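Side-chain contact in paraflagellar rod component (Trypanosoma brucei, PDB 2Q0X), which is of unknown function but has an alpha/beta hydrolase fold and is probably a component of the paraflagellar rod: residues V122-L125 with L126-S129. Sequence-based numbering, arbitrary orientation.
Sequences VFEL and LENS
Glu124 and Asn128, one turn apart at the end of helix 119-128, meet through their polar ends in an alpha/beta hydrolase fold, where this helix links the parallel strands 110-115 and 135-143 in a beta-alpha-beta unit. Asn128 ND2 gives a short but bent, weak hydrogen bond to Glu124 OE2 (2.8 Å), with amide and carboxylate planes turned 42° apart. The Glu124 chain starts away from the last turn, CG anti to the backbone N (chi1 -174°), and a bend at chi2 brings the carboxylate back toward Asn128. The same ND2 makes a longer, weak bond to Glu127 OE1 (3.3 Å), so one amide nitrogen bridges two carboxylates; Glu124 OE1 and Glu127 OE1 stand 3.8 Å apart. This donor probably eases the repulsion between the two acids, and His87 adds a weak hydrogen bond to Glu124 OE1. Glu127 has CG between its backbone N and carbonyl carbon (chi1 71°), which sets CG against Glu124 O, and the rest of its chain runs out extended.

On the buried side, the side chains of Val122 and Leu126 run alongside each other in the same direction, Val122 CG1 touching Leu126 CD1 at 3.7 Å; both pack on Val138 of strand 135-143. Leu125 touches Leu112 of strand 110-115 and Val94 of helix 87-104, while Phe123 packs on Leu140 and Ile223. Leu126 N is hydrogen-bonded to Val122 O, and where the helix ends Leu125 O takes weak bonds from both Asn128 N and Ser129 N. Ser129 is the first residue to leave helical geometry, and its OG is hydrogen-bonded to Asp95 OD1 and His131 N.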
loop_
_atom_site.group_PDB
_atom_site.type_symbol
_atom_site.label_atom_id
_atom_site.label_comp_id
_atom_site.label_asym_id
_atom_site.label_seq_id
_atom_site.Cartn_x
_atom_site.Cartn_y
_atom_site.Cartn_z
ATOM N N VAL A 122 -13.603 12.115 2.634
ATOM C CA VAL A 122 -13.807 13.156 3.608
ATOM C C VAL A 122 -15.269 13.606 3.624
ATOM O O VAL A 122 -15.816 13.804 4.703
ATOM C CB VAL A 122 -12.826 14.339 3.405
ATOM C CG1 VAL A 122 -13.217 15.558 4.274
ATOM C CG2 VAL A 122 -11.399 13.894 3.718
ATOM N N PHE A 123 -15.903 13.738 2.450
ATOM C CA PHE A 123 -17.293 14.191 2.396
ATOM C C PHE A 123 -18.217 13.171 3.046
ATOM O O PHE A 123 -19.118 13.534 3.816
ATOM C CB PHE A 123 -17.749 14.519 0.964
ATOM C CG PHE A 123 -17.128 15.779 0.406
ATOM C CD1 PHE A 123 -17.491 17.022 0.905
ATOM C CD2 PHE A 123 -16.161 15.720 -0.602
ATOM C CE1 PHE A 123 -16.925 18.183 0.405
ATOM C CE2 PHE A 123 -15.593 16.880 -1.105
ATOM C CZ PHE A 123 -15.976 18.111 -0.605
ATOM N N GLU A 124 -17.954 11.897 2.752
ATOM C CA GLU A 124 -18.647 10.766 3.363
ATOM C C GLU A 124 -18.431 10.700 4.879
ATOM O O GLU A 124 -19.384 10.511 5.648
ATOM C CB GLU A 124 -18.166 9.479 2.693
ATOM C CG GLU A 124 -18.887 8.238 3.107
ATOM C CD GLU A 124 -20.362 8.259 2.772
ATOM O OE1 GLU A 124 -20.760 8.885 1.747
ATOM O OE2 GLU A 124 -21.118 7.630 3.544
ATOM N N LEU A 125 -17.181 10.878 5.303
ATOM C CA LEU A 125 -16.834 10.950 6.723
ATOM C C LEU A 125 -17.610 12.041 7.433
ATOM O O LEU A 125 -18.257 11.779 8.420
ATOM C CB LEU A 125 -15.331 11.214 6.944
ATOM C CG LEU A 125 -14.431 10.014 7.262
ATOM C CD1 LEU A 125 -12.953 10.434 7.385
ATOM C CD2 LEU A 125 -14.891 9.360 8.513
ATOM N N LEU A 126 -17.501 13.263 6.925
ATOM C CA LEU A 126 -18.090 14.447 7.552
ATOM C C LEU A 126 -19.616 14.389 7.731
ATOM O O LEU A 126 -20.144 15.000 8.652
ATOM C CB LEU A 126 -17.691 15.715 6.788
ATOM C CG LEU A 126 -16.382 16.357 7.270
ATOM C CD1 LEU A 126 -15.280 15.366 7.392
ATOM C CD2 LEU A 126 -15.959 17.427 6.328
ATOM N N GLU A 127 -20.314 13.640 6.879
ATOM C CA GLU A 127 -21.736 13.452 7.041
ATOM C C GLU A 127 -22.090 12.304 7.991
ATOM O O GLU A 127 -23.138 12.353 8.619
ATOM C CB GLU A 127 -22.453 13.320 5.689
ATOM C CG GLU A 127 -22.214 12.038 4.890
ATOM C CD GLU A 127 -23.191 11.892 3.695
ATOM O OE1 GLU A 127 -23.604 10.731 3.371
ATOM O OE2 GLU A 127 -23.542 12.943 3.086
ATOM N N ASN A 128 -21.217 11.304 8.131
ATOM C CA ASN A 128 -21.529 10.098 8.914
ATOM C C ASN A 128 -20.591 9.772 10.096
ATOM O O ASN A 128 -20.790 8.754 10.763
ATOM C CB ASN A 128 -21.563 8.876 7.978
ATOM C CG ASN A 128 -22.742 8.905 7.007
ATOM O OD1 ASN A 128 -23.896 9.086 7.406
ATOM N ND2 ASN A 128 -22.448 8.732 5.721
ATOM N N SER A 129 -19.572 10.591 10.356
ATOM C CA SER A 129 -18.607 10.256 11.406
ATOM C C SER A 129 -19.251 10.086 12.796
ATOM O O SER A 129 -20.169 10.820 13.159
ATOM C CB SER A 129 -17.516 11.313 11.507
ATOM O OG SER A 129 -16.548 10.963 12.484
#